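Local structure of ABC transporter substrate-binding protein (Rhizobium radiobacter, 6TFX) at residues G157-F160 with K161-V165; D211-E215 with S216-D220; P260-D264 with I265-Q269; W441-A444 with Q445-V449. The protein binds the mannityl-opine mannopinic acid as the periplasmic solute-binding component of an ABC import system. All coordinates share one frame; numbering follows the deposited sequence.

Interaction 1 of 4, residues G157-F160 with K161-V165; sequences GDDF and KRRPV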
# COMPACT_ATOMS: atom_id res chain seq x y z
N GLY A 157 -3.34 -17.46 -17.49
CA GLY A 157 -4.12 -16.28 -17.83
C GLY A 157 -4.94 -15.78 -16.66
O GLY A 157 -4.39 -15.50 -15.59
N ASP A 158 -6.28 -15.73 -16.83
CA ASP A 158 -7.22 -15.26 -15.80
C ASP A 158 -7.19 -16.08 -14.51
O ASP A 158 -7.66 -15.58 -13.48
CB ASP A 158 -8.65 -15.17 -16.37
CG ASP A 158 -8.88 -14.00 -17.33
OD1 ASP A 158 -8.03 -13.08 -17.37
OD2 ASP A 158 -9.93 -13.99 -18.01
N ASP A 159 -6.65 -17.31 -14.55
CA ASP A 159 -6.57 -18.16 -13.36
C ASP A 159 -5.26 -17.96 -12.59
O ASP A 159 -5.15 -18.43 -11.45
CB ASP A 159 -6.74 -19.64 -13.73
CG ASP A 159 -7.65 -20.40 -12.77
OD1 ASP A 159 -8.67 -19.82 -12.33
OD2 ASP A 159 -7.37 -21.59 -12.49
N PHE A 160 -4.28 -17.25 -13.17
CA PHE A 160 -3.00 -17.03 -12.49
C PHE A 160 -3.20 -16.33 -11.14
O PHE A 160 -2.50 -16.66 -10.18
CB PHE A 160 -2.03 -16.22 -13.38
CG PHE A 160 -0.64 -16.06 -12.82
CD1 PHE A 160 -0.31 -14.96 -12.02
CD2 PHE A 160 0.35 -16.99 -13.09
CE1 PHE A 160 0.98 -14.81 -11.51
CE2 PHE A 160 1.64 -16.85 -12.57
CZ PHE A 160 1.94 -15.76 -11.77
N LYS A 161 -4.14 -15.37 -11.07
CA LYS A 161 -4.42 -14.61 -9.83
C LYS A 161 -4.80 -15.50 -8.62
O LYS A 161 -4.65 -15.06 -7.47
CB LYS A 161 -5.48 -13.53 -10.08
CG LYS A 161 -6.84 -14.08 -10.49
CD LYS A 161 -7.95 -13.01 -10.52
CE LYS A 161 -7.90 -12.08 -11.72
NZ LYS A 161 -8.18 -12.78 -13.00
N ARG A 162 -5.27 -16.75 -8.87
CA ARG A 162 -5.60 -17.69 -7.78
C ARG A 162 -4.66 -18.91 -7.77
O ARG A 162 -4.75 -19.74 -6.87
CB ARG A 162 -7.09 -18.09 -7.82
CG ARG A 162 -8.03 -16.92 -7.47
CD ARG A 162 -9.45 -17.37 -7.11
NE ARG A 162 -9.57 -17.79 -5.71
CZ ARG A 162 -9.89 -16.99 -4.70
NH1 ARG A 162 -10.11 -15.69 -4.92
NH2 ARG A 162 -9.99 -17.46 -3.46
N ARG A 163 -3.73 -19.01 -8.76
CA ARG A 163 -2.76 -20.11 -8.84
C ARG A 163 -1.40 -19.47 -9.16
O ARG A 163 -0.87 -19.65 -10.27
CB ARG A 163 -3.17 -21.11 -9.93
CG ARG A 163 -4.44 -21.88 -9.57
CD ARG A 163 -4.84 -22.86 -10.67
NE ARG A 163 -3.80 -23.86 -10.93
CZ ARG A 163 -3.39 -24.22 -12.14
NH1 ARG A 163 -3.94 -23.68 -13.23
NH2 ARG A 163 -2.44 -25.13 -12.29
N PRO A 164 -0.86 -18.64 -8.24
CA PRO A 164 0.37 -17.89 -8.55
C PRO A 164 1.61 -18.76 -8.56
O PRO A 164 1.65 -19.81 -7.90
CB PRO A 164 0.45 -16.87 -7.42
CG PRO A 164 -0.19 -17.56 -6.25
CD PRO A 164 -1.35 -18.29 -6.88
N VAL A 165 2.64 -18.29 -9.28
CA VAL A 165 3.92 -18.99 -9.36
C VAL A 165 4.98 -17.92 -9.24
O VAL A 165 5.02 -17.01 -10.06
CB VAL A 165 4.12 -19.75 -10.69
CG1 VAL A 165 5.50 -20.42 -10.73
CG2 VAL A 165 3.01 -20.78 -10.92
O HOH W 1 -4.86 -13.72 -13.42
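Lys-161 folds back on the turn before it and sets its ammonium group on a main-chain oxygen: NZ gives a hydrogen bond to Asp-158 O at 2.9 Å, in the carbonyl plane and on a lone pair. What brings it there is a first torsion that places CG between the backbone N and the carbonyl carbon (chi1 63°), followed by bends at chi3 and chi4, which curl the chain back until NZ reaches that oxygen. Phe-160 works on another side of the same turn. Its ring receives Pro-164 CA over one face, a CH-pi contact with the carbon 4.2 Å from the ring centroid, and its CE2 reaches Val-165 CB. These contacts surround a short 3-10 turn between helix 150-156 and strand 170-176. Main-chain bonds of the i to i+3 kind shape it, among them Arg-162 N to Asp-159 O and Arg-163 N to Phe-160 O at 3.0 Å. A water bridges Gly-157 O, at 2.8 Å, and Lys-161 N. Asp-159 OD2 touches Arg-163 CD at 3.4 Å, whereas Arg-163 NH1 stays 4.1 Å from it, beyond a salt bridge. Farther out, Phe-153 meets the Phe-160 ring edge-to-face, while the guanidinium of Arg-162 turns to Val-15 O.

Interaction 2 of 4, residues D211-E215 with S216-D220; sequences DLAFE and SGELD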
# COMPACT_ATOMS: atom_id res chain seq x y z
N ASP A 211 -8.78 -12.16 17.95
CA ASP A 211 -8.18 -12.05 19.30
C ASP A 211 -8.36 -13.36 20.08
O ASP A 211 -7.40 -13.84 20.69
CB ASP A 211 -8.82 -10.86 20.08
CG ASP A 211 -8.32 -9.47 19.67
OD1 ASP A 211 -7.25 -9.38 19.01
OD2 ASP A 211 -8.99 -8.47 20.03
N LEU A 212 -9.54 -13.99 19.98
CA LEU A 212 -9.83 -15.25 20.67
C LEU A 212 -8.91 -16.36 20.16
O LEU A 212 -8.34 -17.10 20.97
CB LEU A 212 -11.32 -15.64 20.53
CG LEU A 212 -11.80 -16.86 21.34
CD1 LEU A 212 -11.70 -16.63 22.86
CD2 LEU A 212 -13.25 -17.20 20.99
N ALA A 213 -8.72 -16.45 18.82
CA ALA A 213 -7.83 -17.44 18.22
C ALA A 213 -6.37 -17.23 18.65
O ALA A 213 -5.66 -18.19 18.91
CB ALA A 213 -7.95 -17.42 16.71
N PHE A 214 -5.94 -15.97 18.79
CA PHE A 214 -4.58 -15.68 19.25
C PHE A 214 -4.38 -16.03 20.73
O PHE A 214 -3.35 -16.63 21.08
CB PHE A 214 -4.23 -14.20 18.99
CG PHE A 214 -2.82 -13.82 19.33
CD1 PHE A 214 -1.77 -14.17 18.49
CD2 PHE A 214 -2.52 -13.17 20.53
CE1 PHE A 214 -0.46 -13.83 18.81
CE2 PHE A 214 -1.21 -12.80 20.83
CZ PHE A 214 -0.19 -13.14 19.97
N GLU A 215 -5.33 -15.67 21.60
CA GLU A 215 -5.19 -15.96 23.04
C GLU A 215 -5.31 -17.45 23.35
O GLU A 215 -4.68 -17.91 24.30
CB GLU A 215 -6.12 -15.10 23.92
CG GLU A 215 -7.61 -15.31 23.74
CD GLU A 215 -8.45 -14.28 24.48
OE1 GLU A 215 -8.99 -14.61 25.56
OE2 GLU A 215 -8.57 -13.14 23.97
N SER A 216 -6.08 -18.21 22.54
CA SER A 216 -6.26 -19.66 22.71
C SER A 216 -5.08 -20.49 22.18
O SER A 216 -5.08 -21.71 22.34
CB SER A 216 -7.56 -20.11 22.05
OG SER A 216 -7.49 -20.01 20.64
N GLY A 217 -4.10 -19.83 21.57
CA GLY A 217 -2.92 -20.47 21.01
C GLY A 217 -3.10 -21.03 19.61
O GLY A 217 -2.25 -21.80 19.15
N GLU A 218 -4.19 -20.66 18.91
CA GLU A 218 -4.42 -21.13 17.54
C GLU A 218 -3.53 -20.36 16.54
O GLU A 218 -3.25 -20.86 15.45
CB GLU A 218 -5.88 -20.90 17.11
CG GLU A 218 -6.91 -21.78 17.79
CD GLU A 218 -8.35 -21.37 17.53
OE1 GLU A 218 -8.66 -20.94 16.39
OE2 GLU A 218 -9.17 -21.48 18.47
N LEU A 219 -3.14 -19.13 16.90
CA LEU A 219 -2.33 -18.27 16.03
C LEU A 219 -1.01 -17.92 16.65
O LEU A 219 -0.95 -17.60 17.84
CB LEU A 219 -3.07 -16.94 15.69
CG LEU A 219 -4.47 -17.01 15.08
CD1 LEU A 219 -5.11 -15.61 15.02
CD2 LEU A 219 -4.44 -17.65 13.70
N ASP A 220 0.04 -17.91 15.84
CA ASP A 220 1.35 -17.46 16.30
C ASP A 220 1.47 -15.95 16.07
O ASP A 220 2.29 -15.28 16.72
CB ASP A 220 2.44 -18.19 15.53
CG ASP A 220 2.32 -19.70 15.70
OD1 ASP A 220 2.46 -20.18 16.85
OD2 ASP A 220 2.05 -20.39 14.68
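Ala-213 O takes the N-H of Glu-218 at 2.9 Å, five residues on, the six-to-one bond of the helix end. This bond and a weak, longer one from Gly-217 N to Phe-214 O (3.3 Å) turn the chain back at the end of helix 207-215, and Gly-217, with its positive phi of 84°, makes the reversal. Just before it, Ser-216 N still keeps the helical bond to Leu-212 O. Ser-216 OG sits among three oxygens, 3.0 Å from Leu-212 O and 3.1 Å from Ala-213 O, with Glu-218 OE2 the third. Following the cap, Leu-219 points toward the helix and lays CD1 against Ala-213 CB at 3.8 Å, while its CB approaches Phe-214 CD1. With CG anti to the backbone N (chi1 -176°), the Phe-214 ring swings out beside the returning chain, where CE1 meets Asp-220 O at 3.7 Å, the oxygen lying at the ring edge. Outside the turn, Lys-467 makes a cation-pi contact with this ring, Arg-202 forms a salt bridge with Glu-218 OE1, and Lys-3 forms one with Asp-220. The two backbone bonds, from Glu-218 N and Gly-217 N, around a positive-phi glycine at the C' position are the signature of a Schellman motif.

Interaction 3 of 4, residues P260-D264 with I265-Q269; sequences PPFND and IRVRQ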
# COMPACT_ATOMS: atom_id res chain seq x y z
N PRO A 260 -21.98 17.63 -7.27
CA PRO A 260 -22.71 18.42 -6.27
C PRO A 260 -23.09 17.54 -5.08
O PRO A 260 -23.35 16.34 -5.27
CB PRO A 260 -23.97 18.86 -7.03
CG PRO A 260 -23.54 18.87 -8.48
CD PRO A 260 -22.65 17.65 -8.59
N PRO A 261 -23.13 18.09 -3.85
CA PRO A 261 -22.92 19.50 -3.49
C PRO A 261 -21.45 19.87 -3.28
O PRO A 261 -21.14 21.02 -2.95
CB PRO A 261 -23.69 19.63 -2.17
CG PRO A 261 -23.47 18.27 -1.51
CD PRO A 261 -23.56 17.30 -2.68
N PHE A 262 -20.56 18.88 -3.43
CA PHE A 262 -19.14 19.06 -3.14
C PHE A 262 -18.35 19.77 -4.26
O PHE A 262 -17.12 19.93 -4.13
CB PHE A 262 -18.51 17.74 -2.74
CG PHE A 262 -19.03 17.26 -1.39
CD1 PHE A 262 -18.53 17.80 -0.20
CD2 PHE A 262 -20.03 16.30 -1.32
CE1 PHE A 262 -19.02 17.38 1.05
CE2 PHE A 262 -20.54 15.89 -0.08
CZ PHE A 262 -20.03 16.43 1.10
N ASN A 263 -19.03 20.20 -5.33
CA ASN A 263 -18.40 21.02 -6.36
C ASN A 263 -18.32 22.49 -5.89
O ASN A 263 -17.66 23.30 -6.56
CB ASN A 263 -19.04 20.87 -7.72
CG ASN A 263 -20.47 21.32 -7.75
OD1 ASN A 263 -21.18 21.27 -6.75
ND2 ASN A 263 -20.91 21.81 -8.91
N ASP A 264 -18.97 22.84 -4.75
CA ASP A 264 -18.88 24.17 -4.16
C ASP A 264 -17.76 24.09 -3.11
O ASP A 264 -17.85 23.31 -2.15
CB ASP A 264 -20.20 24.56 -3.49
CG ASP A 264 -20.26 25.99 -2.94
OD1 ASP A 264 -19.20 26.57 -2.62
OD2 ASP A 264 -21.38 26.53 -2.84
N ILE A 265 -16.68 24.87 -3.30
CA ILE A 265 -15.57 24.84 -2.34
C ILE A 265 -16.03 25.10 -0.90
O ILE A 265 -15.43 24.55 0.03
CB ILE A 265 -14.42 25.78 -2.78
CG1 ILE A 265 -13.11 25.43 -2.02
CG2 ILE A 265 -14.82 27.28 -2.68
CD1 ILE A 265 -11.82 26.06 -2.57
N ARG A 266 -17.08 25.94 -0.70
CA ARG A 266 -17.56 26.24 0.67
C ARG A 266 -18.05 24.98 1.38
O ARG A 266 -17.89 24.86 2.60
CB ARG A 266 -18.65 27.30 0.63
CG ARG A 266 -18.13 28.63 0.12
CD ARG A 266 -19.27 29.60 -0.13
NE ARG A 266 -20.15 29.13 -1.20
CZ ARG A 266 -21.15 29.84 -1.71
NH1 ARG A 266 -21.40 31.06 -1.26
NH2 ARG A 266 -21.90 29.33 -2.68
N VAL A 267 -18.66 24.05 0.63
CA VAL A 267 -19.15 22.79 1.21
C VAL A 267 -17.95 21.93 1.61
O VAL A 267 -17.96 21.30 2.67
CB VAL A 267 -20.13 22.06 0.28
CG1 VAL A 267 -20.63 20.75 0.91
CG2 VAL A 267 -21.32 22.96 -0.07
N ARG A 268 -16.90 21.91 0.77
CA ARG A 268 -15.70 21.12 1.07
C ARG A 268 -15.00 21.74 2.29
O ARG A 268 -14.57 21.02 3.21
CB ARG A 268 -14.74 21.10 -0.13
CG ARG A 268 -15.37 20.46 -1.36
CD ARG A 268 -14.34 20.00 -2.39
NE ARG A 268 -13.50 21.08 -2.90
CZ ARG A 268 -13.78 21.81 -3.97
NH1 ARG A 268 -14.97 21.70 -4.56
NH2 ARG A 268 -12.92 22.72 -4.41
N GLN A 269 -14.87 23.08 2.31
CA GLN A 269 -14.26 23.77 3.44
C GLN A 269 -15.04 23.48 4.73
O GLN A 269 -14.44 23.21 5.78
CB GLN A 269 -14.22 25.28 3.19
CG GLN A 269 -13.22 25.67 2.11
CD GLN A 269 -13.39 27.12 1.70
OE1 GLN A 269 -14.48 27.70 1.78
NE2 GLN A 269 -12.29 27.73 1.25
O HOH W 2 -16.25 26.39 -5.80
O HOH W 3 -14.70 23.91 -6.75
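Asp-264 is the N-cap of helix 265-272: its carboxylate accepts the N-H of Arg-266, a capping bond, while the type I turn Pro-261 to Asp-264 leads into the helix. At Ile-265 the backbone N is served by a water, which accepts its N-H at 3.0 Å. Arg-266 follows with a double hold on the cap. Its main-chain N donates to Asp-264 OD1 at 2.9 Å, arriving from above the carboxylate plane, and its side chain then bends at chi3 to bring the guanidinium alongside, where NE meets OD1 on the syn lone pair and NH2 meets Asp-264 OD2 at 2.9 Å. This side-on salt bridge, with the two planes 34° apart, engages both carboxylate oxygens, and OD1 thereby accepts from two N-H groups of one residue. Such a grip should favour the charged carboxylate and fix its rotation. Val-267 supplies the apolar contact back to the preceding turn: its N bonds to Asp-264 O, its CG1 lies 3.7 Å from Phe-262 CE1, the two side chains crossing at about a right angle, and its CG2 sits 3.5 Å from Pro-261 O. Phe-358 and Leu-321 lie against the same valine. Arg-268 turns back over the helix start, with one guanidinium face over Ile-265 CA. Its NH2 is taken by Asn-451 O, close to the magnesium ligand Cys-453. Its other terminal nitrogen, NH1, ties the preceding turn to the helix, donating to Phe-262 O at 2.8 Å with the acceptor only 3° from the guanidinium plane and an N-H...O angle of 160°.

Interaction 4 of 4, residues W441-A444 with Q445-V449; sequences WKEA and QKLIV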
# COMPACT_ATOMS: atom_id res chain seq x y z
N TRP A 441 7.12 20.30 -4.97
CA TRP A 441 6.28 19.30 -4.28
C TRP A 441 5.45 19.97 -3.19
O TRP A 441 4.27 19.63 -3.03
CB TRP A 441 7.15 18.21 -3.67
CG TRP A 441 7.56 17.16 -4.68
CD1 TRP A 441 6.83 16.71 -5.74
CD2 TRP A 441 8.79 16.42 -4.68
NE1 TRP A 441 7.55 15.75 -6.44
CE2 TRP A 441 8.73 15.53 -5.78
CE3 TRP A 441 9.92 16.40 -3.86
CZ2 TRP A 441 9.79 14.66 -6.09
CZ3 TRP A 441 10.97 15.53 -4.16
CH2 TRP A 441 10.89 14.67 -5.26
N LYS A 442 6.05 20.92 -2.44
CA LYS A 442 5.30 21.63 -1.38
C LYS A 442 4.18 22.50 -1.99
O LYS A 442 3.06 22.51 -1.47
CB LYS A 442 6.24 22.47 -0.51
CG LYS A 442 7.21 21.61 0.30
CD LYS A 442 7.94 22.51 1.29
CE LYS A 442 8.82 21.73 2.22
NZ LYS A 442 9.56 22.65 3.15
N GLU A 443 4.48 23.20 -3.10
CA GLU A 443 3.47 24.02 -3.78
C GLU A 443 2.27 23.14 -4.20
O GLU A 443 1.11 23.55 -4.01
CB GLU A 443 4.09 24.73 -4.98
CG GLU A 443 3.13 25.66 -5.72
CD GLU A 443 3.70 26.33 -6.97
OE1 GLU A 443 4.90 26.15 -7.26
OE2 GLU A 443 2.92 27.01 -7.67
N ALA A 444 2.54 21.92 -4.69
CA ALA A 444 1.45 21.00 -5.08
C ALA A 444 0.59 20.67 -3.84
O ALA A 444 -0.63 20.75 -3.91
CB ALA A 444 2.03 19.73 -5.67
N GLN A 445 1.22 20.36 -2.70
CA GLN A 445 0.45 20.03 -1.49
C GLN A 445 -0.42 21.20 -1.04
O GLN A 445 -1.59 21.00 -0.72
CB GLN A 445 1.38 19.58 -0.37
CG GLN A 445 2.00 18.20 -0.68
CD GLN A 445 3.23 17.95 0.16
OE1 GLN A 445 3.14 17.66 1.35
NE2 GLN A 445 4.40 18.07 -0.47
N LYS A 446 0.14 22.43 -1.05
CA LYS A 446 -0.60 23.64 -0.65
C LYS A 446 -1.83 23.84 -1.54
O LYS A 446 -2.91 24.20 -1.05
CB LYS A 446 0.30 24.87 -0.70
CG LYS A 446 1.32 24.89 0.43
CD LYS A 446 2.01 26.24 0.48
CE LYS A 446 2.85 26.40 1.73
NZ LYS A 446 4.05 25.54 1.69
N LEU A 447 -1.67 23.59 -2.86
CA LEU A 447 -2.79 23.76 -3.78
C LEU A 447 -3.87 22.73 -3.53
O LEU A 447 -5.06 23.03 -3.62
CB LEU A 447 -2.31 23.62 -5.23
CG LEU A 447 -1.45 24.78 -5.75
CD1 LEU A 447 -0.69 24.37 -7.00
CD2 LEU A 447 -2.29 26.02 -6.02
N ILE A 448 -3.45 21.47 -3.27
CA ILE A 448 -4.47 20.40 -3.07
C ILE A 448 -5.21 20.64 -1.74
O ILE A 448 -6.44 20.47 -1.67
CB ILE A 448 -3.77 19.02 -3.09
CG1 ILE A 448 -3.09 18.77 -4.48
CG2 ILE A 448 -4.76 17.89 -2.71
CD1 ILE A 448 -1.98 17.73 -4.47
N VAL A 449 -4.47 21.02 -0.69
CA VAL A 449 -5.07 21.30 0.61
C VAL A 449 -6.05 22.49 0.50
O VAL A 449 -7.18 22.40 1.01
CB VAL A 449 -3.97 21.61 1.66
CG1 VAL A 449 -4.57 22.22 2.93
CG2 VAL A 449 -3.21 20.33 2.01
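Helix 434-450 passes beside the magnesium site formed by Cys-418 and Cys-453, and residues 441-449 make up about two and a half of its turns. Gln-445 contributes the distinctive contact here. Its side-chain NE2 returns one turn to Trp-441 O at 3.0 Å, while its own backbone N reaches the same oxygen at 3.2 Å. The two donors come from opposite faces of the carbonyl plane: NE2 stands well above it, 69° out, whereas the main-chain N is tilted by only 22°. Placing CG anti to the carbonyl carbon (chi1 -70°) turns the chain toward the N-terminal end of the helix, as the bond requires. The rest of the segment follows the regular alpha-helical i to i+4 pattern, Lys-446 N to Lys-442 O, Leu-447 N to Glu-443 O and Ile-448 N to Ala-444 O, each at 3.0 Å. Leu-447 also brings CG within 3.3 Å of Glu-443 O, and Ile-448 sets CG1 3.2 Å from Ala-444 O. Beyond the helix, the amide of Gln-445 is held on both ends, OE1 by Ser-294 and Asp-304 N, NE2 also by Gly-302 O, and Lys-446 forms a salt bridge with Asp-304. Helix 392-400 packs on Trp-441 and Ile-448, and the side chain of Ile-448 lies about 5 Å from the magnesium ion.

Overall arrangement
The four contacts are strung along one chain in series, and no two of them touch. Interactions 3 and 4 form the nearest pair, with centres 19 Å apart and nearest atoms about 7 Å apart, and both lie by the magnesium ion of Cys-418 and Cys-453, the side chain of Arg-268 in interaction 3 being about 7 Å from it. A different magnesium ion lies about 10 Å from the side chain of Arg-162 in interaction 1. Interactions 1 and 2 lie across the chain's centre from interaction 4, at 40 and 45 Å between centres, and 31 Å from each other; both are away from the opine pocket. Together the four illustrate local ways of ending, starting and continuing a helix.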